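Local structure of S-M checkpoint control protein rad4 (Schizosaccharomyces pombe, 4BMD) at residues A[70-75]-A[87-92]; A[112-117]-A[124-129]; A[146-151]-A[177-182]; A[161-166]-A[171-176]. The protein acts as an essential signalling adaptor in DNA replication and in the checkpoint coupling S phase to mitosis, here represented by its third and fourth BRCT domains. All blocks are in the same frame, centred on the assembly; numbering follows the deposited sequence.

Interaction 1 lies in BRCT3, and interactions 2, 3 and 4 lie in BRCT4. Interactions 2 and 3 are close, with centres about 9 Å apart. They use neighbouring strands, 111-115 and 146-149, joined by a probable bond from L148 N to H113 O of 2.9 Å. Interaction 4 is centred about 11 Å from interaction 3 and adds the edge strand 172-175. Helix 177-185 of interaction 3 follows that strand in the chain. Interaction 1 is about 30 Å from interaction 4, centre to centre, but it touches interactions 2 and 3 across the domain boundary. W75 packs on H124, K127 and A128, while H92 meets W180.

Interaction 1. Residues A[70-75]-A[87-92]; sequences PTVNEW and FGIDEH
I89 lays its branched side chain on V72 and P70. Its CG2 methyl sits 3.7 Å from V72 CG1 and 3.9 Å from P70 CB. Its CD1 comes equally close to the same P70 carbon, so the proline is met by both branches of the isoleucine. The V72 and I89 side chains cross at about a right angle. I89 has CG1 between its backbone N and carbonyl carbon (chi1 68°), which leaves CG2 beside the N and facing the valine. The contact is small and wholly apolar. V72 is buried, while P70 and I89 are partly exposed.

V72 belongs to strand 71-73, an edge strand of the four-stranded parallel sheet of the BRCT fold. Its backbone bonds to V53 and I55 of strand 52-55. I89 lies in the loop that follows helix 74-82, and it also touches F52 of that neighbouring strand.

Further out, I89 sits in a type I turn from G88 to E91. E91 OE2 accepts from G88 N at 2.8 Å. The bond is nearly straight but comes from above the carboxylate plane. At the other end of the strand, N73 is the N-cap of helix 74-82. Its OD1 takes a weak, bent bond from W75 N at 3.0 Å, and its ND2 donates to L94 O.

Interaction 2. Residues A[112-117]-A[124-129]; sequences IHLTGF and HLKKAL
L125 sends one methyl, CD2, onto the ring of F117. The carbon is 3.6 Å from the ring centroid and only 10° off the ring normal, which makes this a clear CH-pi contact over the middle of one face. L125 has CG anti to its backbone N (chi1 -169°), and this carries the CD2 branch over the phenylalanine ring. All six ring carbons lie at similar distances from the methyl.

L114 fills the space next to it. Its CD1 is 3.9 Å from L125 CD2. Its CD2 meets L129 CD1 tip to tip at 3.7 Å. The two branches of L114 therefore serve two leucines one helical turn apart. These residues are buried and form the tight part of the contact. L179 of helix 177-185 packs against both L125 and L129.

The ends are looser. I112 CD1 reaches L129 CD2 at only 4.1 Å, and those side chains cross at about a right angle. On the partly exposed side, K126 offers just its aliphatic base, with CG 3.9 Å from L114 CD1. The rest of K126 runs fully extended, and NZ forms a salt bridge with E138.

No hydrogen bond joins the two segments. Strand 112-115 and helix segment 124-129 run antiparallel at 162°, with axes 10.4 Å apart. This is the first strand and the helix of a beta-alpha-beta unit in which helix 119-131 covers the parallel sheet of a BRCT domain.

Interaction 3. Residues A[146-151]-A[177-182]; sequences ILLVNT and AWLWNI
The W178 indole meets strand 146-149 through its six-membered ring. L148 CD1 lies at the ring edge, near the plane, 4.0 Å from CE3. I146 CD1 approaches obliquely, 3.8 Å from CH2. On one face of the indole sits I182 CD1, from the next turn of the same helix. With chi1 at 166°, CG of W178 points opposite the backbone N, which turns the indole toward the strand. Its NE1 donates to I189 O.

The other branch of L148, CD2, packs on L179 CD2 at 3.7 Å. L148 thus divides its methyls between two neighbouring helix residues. Strand 146-149 and helix segment 177-182 run at 89°, and helix 177-185 crosses one face of the BRCT sheet.

W180 differs. A water lies at its edge, in the ring plane, 3.3 Å from NE1, and gives its own hydrogen to N150 OD1 at 2.9 Å. A second water accepts from A177 N and bonds to T151 OG1. No direct hydrogen bond spans the two segments. The direct side-chain contacts are therefore all apolar, and polar linkage passes through water where the strand ends and the helix begins.

Interaction 4. Residues A[161-166]-A[171-176]; sequences FKIQHA and VRVVGV
A166 and V171 are joined by both a backbone bond and side-chain packing. The bond runs from V171 N to A166 O at 2.6 Å. It is short and somewhat bent, with an N-H...O angle of 145°. The donor is tilted 15° from the carbonyl plane. The donor residue comes five residues after the acceptor, so the bond ties the last part of helix 157-168 to the residue that leads into strand 172-175.

The apolar contacts centre on the A166 methyl. A166 CB lies 3.7 Å from V171 CB and 3.7 Å from V173 CG2. It thus touches two valines two residues apart, whose CB atoms both point toward the helix segment. At V173 the CG1 branch lies across from the backbone N (chi1 -176°). Its CG2 lies beside the N and is the branch that touches the alanine. V171 makes its approach mainly through CB, which also lies 3.6 Å from A166 O. A166 is buried, and its small side chain is consistent with the close approach of helix and strand here.

A weaker apolar contact lies one turn back on the helix. I163 CG1 reaches V173 CG1 at 4.4 Å. Both residues are partly exposed, and I163 also touches F155.

The contact belongs to the beta-alpha-beta crossover made by strand 146-149, helix 157-168 and strand 172-175 in the BRCT4 domain. Strand 172-175 is an edge strand of the parallel sheet. Its backbone pairs with L147 and V149 of strand 146-149, while A166 packs on L147 and V173 on V149.

Interaction 1. Residues A[70-75]-A[87-92]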
loop_
_atom_site.group_PDB
_atom_site.type_symbol
_atom_site.label_atom_id
_atom_site.label_comp_id
_atom_site.label_asym_id
_atom_site.label_seq_id
_atom_site.Cartn_x
_atom_site.Cartn_y
_atom_site.Cartn_z
ATOM N N PRO A 70 -11.567 14.710 0.797
ATOM C CA PRO A 70 -10.391 13.877 1.067
ATOM C C PRO A 70 -10.579 12.484 0.477
ATOM O O PRO A 70 -11.588 11.827 0.738
ATOM C CB PRO A 70 -10.336 13.820 2.598
ATOM C CG PRO A 70 -11.684 14.251 3.062
ATOM C CD PRO A 70 -12.189 15.208 2.034
ATOM N N THR A 71 -9.611 12.050 -0.322
ATOM C CA THR A 71 -9.727 10.801 -1.060
ATOM C C THR A 71 -8.770 9.739 -0.531
ATOM O O THR A 71 -7.574 9.984 -0.387
ATOM C CB THR A 71 -9.459 11.026 -2.559
ATOM O OG1 THR A 71 -10.432 11.935 -3.087
ATOM C CG2 THR A 71 -9.534 9.717 -3.319
ATOM N N VAL A 72 -9.312 8.563 -0.236
ATOM C CA VAL A 72 -8.515 7.440 0.245
ATOM C C VAL A 72 -8.927 6.165 -0.482
ATOM O O VAL A 72 -9.949 6.140 -1.167
ATOM C CB VAL A 72 -8.715 7.215 1.756
ATOM C CG1 VAL A 72 -8.282 8.438 2.548
ATOM C CG2 VAL A 72 -10.167 6.873 2.051
ATOM N N ASN A 73 -8.132 5.110 -0.340
ATOM C CA ASN A 73 -8.547 3.800 -0.832
ATOM C C ASN A 73 -9.115 2.940 0.293
ATOM O O ASN A 73 -9.115 3.356 1.451
ATOM C CB ASN A 73 -7.421 3.081 -1.594
ATOM C CG ASN A 73 -6.189 2.829 -0.744
ATOM O OD1 ASN A 73 -6.275 2.612 0.465
ATOM N ND2 ASN A 73 -5.025 2.851 -1.383
ATOM N N GLU A 74 -9.594 1.745 -0.043
ATOM C CA GLU A 74 -10.241 0.890 0.951
ATOM C C GLU A 74 -9.271 0.415 2.031
ATOM O O GLU A 74 -9.689 0.026 3.120
ATOM C CB GLU A 74 -10.937 -0.307 0.293
ATOM C CG GLU A 74 -10.005 -1.413 -0.177
ATOM C CD GLU A 74 -9.629 -1.282 -1.639
ATOM O OE1 GLU A 74 -9.451 -0.141 -2.115
ATOM O OE2 GLU A 74 -9.518 -2.326 -2.315
ATOM N N TRP A 75 -7.977 0.455 1.730
ATOM C CA TRP A 75 -6.961 0.043 2.694
ATOM C C TRP A 75 -6.881 1.018 3.865
ATOM O O TRP A 75 -6.408 0.666 4.946
ATOM C CB TRP A 75 -5.597 -0.109 2.016
ATOM C CG TRP A 75 -5.509 -1.314 1.126
ATOM C CD1 TRP A 75 -6.422 -2.322 1.021
ATOM C CD2 TRP A 75 -4.450 -1.635 0.215
ATOM N NE1 TRP A 75 -5.998 -3.252 0.103
ATOM C CE2 TRP A 75 -4.790 -2.853 -0.406
ATOM C CE3 TRP A 75 -3.248 -1.011 -0.134
ATOM C CZ2 TRP A 75 -3.972 -3.460 -1.358
ATOM C CZ3 TRP A 75 -2.438 -1.615 -1.080
ATOM C CH2 TRP A 75 -2.803 -2.827 -1.680
ATOM N N PHE A 87 -7.006 7.531 11.110
ATOM C CA PHE A 87 -5.756 8.122 10.650
ATOM C C PHE A 87 -6.017 9.298 9.720
ATOM O O PHE A 87 -7.110 9.437 9.172
ATOM C CB PHE A 87 -4.912 7.081 9.911
ATOM C CG PHE A 87 -4.526 5.901 10.751
ATOM C CD1 PHE A 87 -3.353 5.913 11.488
ATOM C CD2 PHE A 87 -5.329 4.772 10.795
ATOM C CE1 PHE A 87 -2.992 4.827 12.259
ATOM C CE2 PHE A 87 -4.972 3.683 11.566
ATOM C CZ PHE A 87 -3.803 3.711 12.299
ATOM N N GLY A 88 -5.006 10.142 9.546
ATOM C CA GLY A 88 -5.059 11.187 8.541
ATOM C C GLY A 88 -4.922 10.553 7.171
ATOM O O GLY A 88 -4.448 9.423 7.054
ATOM N N ILE A 89 -5.331 11.272 6.132
ATOM C CA ILE A 89 -5.318 10.712 4.786
ATOM C C ILE A 89 -3.908 10.599 4.210
ATOM O O ILE A 89 -3.689 9.883 3.236
ATOM C CB ILE A 89 -6.208 11.519 3.813
ATOM C CG1 ILE A 89 -5.617 12.908 3.567
ATOM C CG2 ILE A 89 -7.630 11.617 4.346
ATOM C CD1 ILE A 89 -6.397 13.730 2.565
ATOM N N ASP A 90 -2.952 11.292 4.821
ATOM C CA ASP A 90 -1.585 11.306 4.311
ATOM C C ASP A 90 -0.603 10.535 5.194
ATOM O O ASP A 90 0.598 10.513 4.924
ATOM C CB ASP A 90 -1.100 12.746 4.123
ATOM C CG ASP A 90 -1.893 13.493 3.069
ATOM O OD1 ASP A 90 -2.328 12.856 2.088
ATOM O OD2 ASP A 90 -2.083 14.719 3.222
ATOM N N GLU A 91 -1.115 9.898 6.243
ATOM C CA GLU A 91 -0.260 9.194 7.193
ATOM C C GLU A 91 0.420 7.963 6.593
ATOM O O GLU A 91 1.491 7.560 7.046
ATOM C CB GLU A 91 -1.041 8.812 8.453
ATOM C CG GLU A 91 -1.547 10.005 9.248
ATOM C CD GLU A 91 -2.054 9.617 10.623
ATOM O OE1 GLU A 91 -1.678 8.531 11.112
ATOM O OE2 GLU A 91 -2.828 10.396 11.215
ATOM N N HIS A 92 -0.201 7.368 5.579
ATOM C CA HIS A 92 0.392 6.213 4.911
ATOM C C HIS A 92 0.173 6.248 3.400
ATOM O O HIS A 92 -0.944 6.464 2.927
ATOM C CB HIS A 92 -0.139 4.905 5.499
ATOM C CG HIS A 92 0.753 3.729 5.248
ATOM N ND1 HIS A 92 0.782 3.059 4.044
ATOM C CD2 HIS A 92 1.658 3.111 6.044
ATOM C CE1 HIS A 92 1.663 2.076 4.112
ATOM N NE2 HIS A 92 2.208 2.087 5.315
#

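Interaction 2. Residues A[112-117]-A[124-129]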
loop_
_atom_site.group_PDB
_atom_site.type_symbol
_atom_site.label_atom_id
_atom_site.label_comp_id
_atom_site.label_asym_id
_atom_site.label_seq_id
_atom_site.Cartn_x
_atom_site.Cartn_y
_atom_site.Cartn_z
ATOM N N ILE A 112 11.003 -9.899 -5.479
ATOM C CA ILE A 112 11.244 -9.163 -4.242
ATOM C C ILE A 112 10.856 -9.947 -2.992
ATOM O O ILE A 112 9.781 -10.541 -2.927
ATOM C CB ILE A 112 10.477 -7.819 -4.240
ATOM C CG1 ILE A 112 10.741 -7.046 -5.534
ATOM C CG2 ILE A 112 10.856 -6.979 -3.027
ATOM C CD1 ILE A 112 10.031 -5.709 -5.604
ATOM N N HIS A 113 11.744 -9.941 -2.001
ATOM C CA HIS A 113 11.441 -10.504 -0.692
ATOM C C HIS A 113 11.453 -9.399 0.360
ATOM O O HIS A 113 12.347 -8.553 0.371
ATOM C CB HIS A 113 12.441 -11.599 -0.317
ATOM C CG HIS A 113 12.241 -12.147 1.062
ATOM N ND1 HIS A 113 11.112 -12.847 1.428
ATOM C CD2 HIS A 113 13.019 -12.083 2.168
ATOM C CE1 HIS A 113 11.205 -13.196 2.699
ATOM N NE2 HIS A 113 12.353 -12.744 3.172
ATOM N N LEU A 114 10.460 -9.415 1.244
ATOM C CA LEU A 114 10.299 -8.360 2.241
ATOM C C LEU A 114 10.770 -8.807 3.622
ATOM O O LEU A 114 10.547 -9.947 4.025
ATOM C CB LEU A 114 8.832 -7.928 2.315
ATOM C CG LEU A 114 8.155 -7.601 0.984
ATOM C CD1 LEU A 114 6.671 -7.319 1.184
ATOM C CD2 LEU A 114 8.840 -6.423 0.314
ATOM N N THR A 115 11.414 -7.897 4.348
ATOM C CA THR A 115 11.860 -8.182 5.708
ATOM C C THR A 115 11.694 -6.963 6.617
ATOM O O THR A 115 11.999 -5.837 6.225
ATOM C CB THR A 115 13.325 -8.682 5.738
ATOM O OG1 THR A 115 13.720 -8.940 7.092
ATOM C CG2 THR A 115 14.267 -7.651 5.126
ATOM N N GLY A 116 11.194 -7.195 7.828
ATOM C CA GLY A 116 11.000 -6.123 8.789
ATOM C C GLY A 116 9.577 -5.594 8.829
ATOM O O GLY A 116 9.260 -4.718 9.633
ATOM N N PHE A 117 8.720 -6.123 7.961
ATOM C CA PHE A 117 7.322 -5.708 7.914
ATOM C C PHE A 117 6.431 -6.717 8.633
ATOM O O PHE A 117 6.665 -7.923 8.564
ATOM C CB PHE A 117 6.857 -5.547 6.464
ATOM C CG PHE A 117 7.678 -4.574 5.668
ATOM C CD1 PHE A 117 7.392 -3.219 5.696
ATOM C CD2 PHE A 117 8.734 -5.015 4.887
ATOM C CE1 PHE A 117 8.146 -2.321 4.961
ATOM C CE2 PHE A 117 9.491 -4.123 4.151
ATOM C CZ PHE A 117 9.196 -2.776 4.188
ATOM N N HIS A 124 -0.573 -5.404 2.924
ATOM C CA HIS A 124 -0.845 -4.364 1.939
ATOM C C HIS A 124 0.341 -4.151 1.004
ATOM O O HIS A 124 0.165 -3.875 -0.184
ATOM C CB HIS A 124 -1.207 -3.050 2.631
ATOM C CG HIS A 124 -2.536 -3.075 3.321
ATOM N ND1 HIS A 124 -2.828 -2.275 4.403
ATOM C CD2 HIS A 124 -3.652 -3.800 3.076
ATOM C CE1 HIS A 124 -4.066 -2.510 4.801
ATOM N NE2 HIS A 124 -4.590 -3.432 4.011
ATOM N N LEU A 125 1.550 -4.283 1.544
ATOM C CA LEU A 125 2.761 -4.088 0.755
ATOM C C LEU A 125 2.920 -5.172 -0.306
ATOM O O LEU A 125 3.330 -4.889 -1.432
ATOM C CB LEU A 125 3.993 -4.045 1.659
ATOM C CG LEU A 125 5.284 -3.590 0.980
ATOM C CD1 LEU A 125 5.069 -2.250 0.299
ATOM C CD2 LEU A 125 6.414 -3.502 1.990
ATOM N N LYS A 126 2.596 -6.410 0.058
ATOM C CA LYS A 126 2.637 -7.519 -0.889
ATOM C C LYS A 126 1.681 -7.273 -2.048
ATOM O O LYS A 126 2.049 -7.420 -3.213
ATOM C CB LYS A 126 2.272 -8.836 -0.200
ATOM C CG LYS A 126 3.306 -9.344 0.788
ATOM C CD LYS A 126 2.882 -10.685 1.371
ATOM C CE LYS A 126 3.931 -11.232 2.326
ATOM N NZ LYS A 126 3.517 -12.534 2.922
ATOM N N LYS A 127 0.451 -6.891 -1.716
ATOM C CA LYS A 127 -0.576 -6.642 -2.721
ATOM C C LYS A 127 -0.207 -5.452 -3.597
ATOM O O LYS A 127 -0.444 -5.463 -4.805
ATOM C CB LYS A 127 -1.930 -6.410 -2.050
ATOM C CG LYS A 127 -2.425 -7.603 -1.249
ATOM C CD LYS A 127 -3.706 -7.285 -0.493
ATOM C CE LYS A 127 -4.211 -8.507 0.260
ATOM N NZ LYS A 127 -5.413 -8.202 1.082
ATOM N N ALA A 128 0.378 -4.430 -2.980
ATOM C CA ALA A 128 0.808 -3.243 -3.707
ATOM C C ALA A 128 1.877 -3.599 -4.734
ATOM O O ALA A 128 1.773 -3.229 -5.901
ATOM C CB ALA A 128 1.325 -2.188 -2.744
ATOM N N LEU A 129 2.898 -4.326 -4.295
ATOM C CA LEU A 129 3.992 -4.723 -5.176
ATOM C C LEU A 129 3.528 -5.679 -6.269
ATOM O O LEU A 129 4.092 -5.701 -7.364
ATOM C CB LEU A 129 5.129 -5.354 -4.369
ATOM C CG LEU A 129 5.993 -4.384 -3.563
ATOM C CD1 LEU A 129 6.911 -5.136 -2.614
ATOM C CD2 LEU A 129 6.799 -3.501 -4.502
#

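Interaction 3. Residues A[146-151]-A[177-182]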
loop_
_atom_site.group_PDB
_atom_site.type_symbol
_atom_site.label_atom_id
_atom_site.label_comp_id
_atom_site.label_asym_id
_atom_site.label_seq_id
_atom_site.Cartn_x
_atom_site.Cartn_y
_atom_site.Cartn_z
ATOM N N ILE A 146 15.654 -8.317 -5.308
ATOM C CA ILE A 146 15.699 -7.297 -4.267
ATOM C C ILE A 146 15.302 -7.847 -2.901
ATOM O O ILE A 146 14.295 -8.543 -2.773
ATOM C CB ILE A 146 14.734 -6.134 -4.597
ATOM C CG1 ILE A 146 15.181 -5.389 -5.856
ATOM C CG2 ILE A 146 14.621 -5.168 -3.425
ATOM C CD1 ILE A 146 14.173 -4.368 -6.340
ATOM N N LEU A 147 16.100 -7.534 -1.886
ATOM C CA LEU A 147 15.675 -7.711 -0.504
ATOM C C LEU A 147 15.240 -6.353 0.027
ATOM O O LEU A 147 16.076 -5.491 0.296
ATOM C CB LEU A 147 16.806 -8.268 0.358
ATOM C CG LEU A 147 16.466 -8.372 1.849
ATOM C CD1 LEU A 147 15.363 -9.400 2.081
ATOM C CD2 LEU A 147 17.696 -8.699 2.681
ATOM N N LEU A 148 13.932 -6.160 0.162
ATOM C CA LEU A 148 13.396 -4.876 0.601
ATOM C C LEU A 148 13.303 -4.806 2.123
ATOM O O LEU A 148 12.548 -5.553 2.745
ATOM C CB LEU A 148 12.029 -4.616 -0.034
ATOM C CG LEU A 148 11.547 -3.164 0.007
ATOM C CD1 LEU A 148 12.489 -2.268 -0.787
ATOM C CD2 LEU A 148 10.127 -3.047 -0.516
ATOM N N VAL A 149 14.071 -3.896 2.714
ATOM C CA VAL A 149 14.198 -3.815 4.165
ATOM C C VAL A 149 13.394 -2.668 4.771
ATOM O O VAL A 149 13.458 -1.532 4.297
ATOM C CB VAL A 149 15.675 -3.657 4.571
ATOM C CG1 VAL A 149 15.814 -3.625 6.087
ATOM C CG2 VAL A 149 16.506 -4.783 3.977
ATOM N N ASN A 150 12.637 -2.970 5.823
ATOM C CA ASN A 150 11.896 -1.949 6.555
ATOM C C ASN A 150 12.809 -1.208 7.521
ATOM O O ASN A 150 13.094 -1.695 8.614
ATOM C CB ASN A 150 10.727 -2.572 7.320
ATOM C CG ASN A 150 9.856 -1.530 8.005
ATOM O OD1 ASN A 150 9.939 -0.339 7.706
ATOM N ND2 ASN A 150 9.013 -1.980 8.926
ATOM N N THR A 151 13.263 -0.028 7.112
ATOM C CA THR A 151 14.194 0.750 7.919
ATOM C C THR A 151 13.480 1.652 8.922
ATOM O O THR A 151 14.118 2.423 9.636
ATOM C CB THR A 151 15.125 1.603 7.039
ATOM O OG1 THR A 151 14.340 2.412 6.155
ATOM C CG2 THR A 151 16.041 0.708 6.217
ATOM N N ALA A 177 12.458 3.167 1.808
ATOM C CA ALA A 177 12.245 4.553 1.391
ATOM C C ALA A 177 12.269 4.686 -0.129
ATOM O O ALA A 177 11.533 5.488 -0.704
ATOM C CB ALA A 177 13.286 5.467 2.022
ATOM N N TRP A 178 13.114 3.884 -0.768
ATOM C CA TRP A 178 13.174 3.811 -2.221
ATOM C C TRP A 178 11.805 3.513 -2.828
ATOM O O TRP A 178 11.402 4.139 -3.809
ATOM C CB TRP A 178 14.180 2.742 -2.645
ATOM C CG TRP A 178 14.087 2.350 -4.085
ATOM C CD1 TRP A 178 14.555 3.051 -5.157
ATOM C CD2 TRP A 178 13.499 1.155 -4.613
ATOM N NE1 TRP A 178 14.290 2.371 -6.320
ATOM C CE2 TRP A 178 13.643 1.203 -6.014
ATOM C CE3 TRP A 178 12.863 0.052 -4.038
ATOM C CZ2 TRP A 178 13.174 0.190 -6.848
ATOM C CZ3 TRP A 178 12.397 -0.953 -4.869
ATOM C CH2 TRP A 178 12.556 -0.876 -6.257
ATOM N N LEU A 179 11.086 2.564 -2.236
ATOM C CA LEU A 179 9.770 2.193 -2.741
ATOM C C LEU A 179 8.719 3.254 -2.432
ATOM O O LEU A 179 7.869 3.550 -3.272
ATOM C CB LEU A 179 9.328 0.839 -2.187
ATOM C CG LEU A 179 7.940 0.391 -2.652
ATOM C CD1 LEU A 179 7.896 0.254 -4.170
ATOM C CD2 LEU A 179 7.533 -0.905 -1.980
ATOM N N TRP A 180 8.772 3.822 -1.229
ATOM C CA TRP A 180 7.836 4.881 -0.864
ATOM C C TRP A 180 8.007 6.089 -1.780
ATOM O O TRP A 180 7.029 6.741 -2.147
ATOM C CB TRP A 180 8.003 5.307 0.599
ATOM C CG TRP A 180 7.769 4.225 1.625
ATOM C CD1 TRP A 180 8.545 3.961 2.717
ATOM C CD2 TRP A 180 6.691 3.275 1.662
ATOM N NE1 TRP A 180 8.019 2.912 3.431
ATOM C CE2 TRP A 180 6.884 2.471 2.804
ATOM C CE3 TRP A 180 5.585 3.025 0.843
ATOM C CZ2 TRP A 180 6.014 1.435 3.144
ATOM C CZ3 TRP A 180 4.724 1.995 1.182
ATOM C CH2 TRP A 180 4.943 1.214 2.323
ATOM N N ASN A 181 9.250 6.380 -2.148
ATOM C CA ASN A 181 9.540 7.481 -3.061
ATOM C C ASN A 181 8.936 7.249 -4.441
ATOM O O ASN A 181 8.447 8.180 -5.075
ATOM C CB ASN A 181 11.048 7.708 -3.181
ATOM C CG ASN A 181 11.663 8.220 -1.894
ATOM O OD1 ASN A 181 10.994 8.860 -1.083
ATOM N ND2 ASN A 181 12.947 7.938 -1.699
ATOM N N ILE A 182 8.974 6.002 -4.899
ATOM C CA ILE A 182 8.377 5.639 -6.180
ATOM C C ILE A 182 6.856 5.770 -6.120
ATOM O O ILE A 182 6.235 6.334 -7.021
ATOM C CB ILE A 182 8.762 4.206 -6.595
ATOM C CG1 ILE A 182 10.268 4.118 -6.854
ATOM C CG2 ILE A 182 7.983 3.771 -7.831
ATOM C CD1 ILE A 182 10.726 2.761 -7.338
HETATM O O HOH W 1 8.024 1.320 6.274
HETATM O O HOH W 2 14.750 3.096 3.708
#

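Interaction 4. Residues A[161-166]-A[171-176]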
loop_
_atom_site.group_PDB
_atom_site.type_symbol
_atom_site.label_atom_id
_atom_site.label_comp_id
_atom_site.label_asym_id
_atom_site.label_seq_id
_atom_site.Cartn_x
_atom_site.Cartn_y
_atom_site.Cartn_z
ATOM N N PHE A 161 20.069 -11.431 9.544
ATOM C CA PHE A 161 20.491 -12.663 8.882
ATOM C C PHE A 161 20.241 -12.581 7.383
ATOM O O PHE A 161 21.113 -12.911 6.579
ATOM C CB PHE A 161 19.746 -13.872 9.451
ATOM C CG PHE A 161 20.222 -14.299 10.808
ATOM C CD1 PHE A 161 21.463 -13.906 11.279
ATOM C CD2 PHE A 161 19.428 -15.102 11.612
ATOM C CE1 PHE A 161 21.903 -14.301 12.528
ATOM C CE2 PHE A 161 19.862 -15.501 12.863
ATOM C CZ PHE A 161 21.101 -15.101 13.319
ATOM N N LYS A 162 19.040 -12.141 7.018
ATOM C CA LYS A 162 18.651 -12.034 5.617
ATOM C C LYS A 162 19.540 -11.053 4.865
ATOM O O LYS A 162 19.868 -11.273 3.699
ATOM C CB LYS A 162 17.182 -11.622 5.496
ATOM C CG LYS A 162 16.199 -12.671 5.991
ATOM C CD LYS A 162 14.762 -12.207 5.824
ATOM C CE LYS A 162 13.780 -13.260 6.313
ATOM N NZ LYS A 162 12.367 -12.810 6.184
ATOM N N ILE A 163 19.929 -9.975 5.537
ATOM C CA ILE A 163 20.806 -8.974 4.940
ATOM C C ILE A 163 22.177 -9.567 4.626
ATOM O O ILE A 163 22.710 -9.374 3.533
ATOM C CB ILE A 163 20.958 -7.741 5.854
ATOM C CG1 ILE A 163 19.632 -6.983 5.941
ATOM C CG2 ILE A 163 22.056 -6.823 5.343
ATOM C CD1 ILE A 163 19.663 -5.790 6.871
ATOM N N GLN A 164 22.733 -10.299 5.587
ATOM C CA GLN A 164 24.028 -10.953 5.411
ATOM C C GLN A 164 23.993 -11.966 4.271
ATOM O O GLN A 164 24.892 -11.995 3.431
ATOM C CB GLN A 164 24.466 -11.635 6.708
ATOM C CG GLN A 164 24.703 -10.674 7.862
ATOM C CD GLN A 164 24.897 -11.388 9.189
ATOM O OE1 GLN A 164 25.102 -10.752 10.225
ATOM N NE2 GLN A 164 24.830 -12.716 9.165
ATOM N N HIS A 165 22.950 -12.791 4.246
ATOM C CA HIS A 165 22.773 -13.775 3.183
ATOM C C HIS A 165 22.611 -13.106 1.822
ATOM O O HIS A 165 23.209 -13.538 0.837
ATOM C CB HIS A 165 21.563 -14.666 3.467
ATOM C CG HIS A 165 21.823 -15.733 4.485
ATOM N ND1 HIS A 165 23.028 -16.394 4.578
ATOM C CD2 HIS A 165 21.032 -16.254 5.453
ATOM C CE1 HIS A 165 22.968 -17.278 5.559
ATOM N NE2 HIS A 165 21.768 -17.211 6.106
ATOM N N ALA A 166 21.798 -12.054 1.776
ATOM C CA ALA A 166 21.565 -11.318 0.538
ATOM C C ALA A 166 22.858 -10.705 0.016
ATOM O O ALA A 166 23.094 -10.665 -1.192
ATOM C CB ALA A 166 20.513 -10.241 0.747
ATOM N N VAL A 171 22.233 -10.479 -3.686
ATOM C CA VAL A 171 20.875 -9.963 -3.765
ATOM C C VAL A 171 20.896 -8.505 -3.324
ATOM O O VAL A 171 21.467 -8.173 -2.285
ATOM C CB VAL A 171 19.903 -10.766 -2.879
ATOM C CG1 VAL A 171 18.507 -10.156 -2.931
ATOM C CG2 VAL A 171 19.870 -12.225 -3.311
ATOM N N ARG A 172 20.288 -7.636 -4.123
ATOM C CA ARG A 172 20.302 -6.206 -3.841
ATOM C C ARG A 172 19.533 -5.881 -2.563
ATOM O O ARG A 172 18.342 -6.172 -2.454
ATOM C CB ARG A 172 19.724 -5.425 -5.024
ATOM C CG ARG A 172 20.056 -3.943 -5.008
ATOM C CD ARG A 172 21.560 -3.716 -5.063
ATOM N NE ARG A 172 22.157 -4.283 -6.268
ATOM N N VAL A 173 20.222 -5.283 -1.597
ATOM C CA VAL A 173 19.598 -4.894 -0.339
ATOM C C VAL A 173 19.203 -3.422 -0.381
ATOM O O VAL A 173 20.061 -2.543 -0.437
ATOM C CB VAL A 173 20.529 -5.146 0.857
ATOM C CG1 VAL A 173 19.817 -4.814 2.159
ATOM C CG2 VAL A 173 21.003 -6.591 0.861
ATOM N N VAL A 174 17.900 -3.164 -0.357
ATOM C CA VAL A 174 17.374 -1.821 -0.567
ATOM C C VAL A 174 16.459 -1.371 0.571
ATOM O O VAL A 174 15.557 -2.103 0.982
ATOM C CB VAL A 174 16.586 -1.746 -1.894
ATOM C CG1 VAL A 174 16.066 -0.339 -2.132
ATOM C CG2 VAL A 174 17.452 -2.200 -3.056
ATOM N N GLY A 175 16.692 -0.160 1.073
ATOM C CA GLY A 175 15.818 0.435 2.069
ATOM C C GLY A 175 14.449 0.732 1.484
ATOM O O GLY A 175 14.331 1.055 0.303
ATOM N N VAL A 176 13.414 0.632 2.312
ATOM C CA VAL A 176 12.037 0.763 1.844
ATOM C C VAL A 176 11.710 2.170 1.336
ATOM O O VAL A 176 10.803 2.345 0.518
ATOM C CB VAL A 176 11.025 0.344 2.940
ATOM C CG1 VAL A 176 11.011 1.355 4.075
ATOM C CG2 VAL A 176 9.631 0.170 2.352
#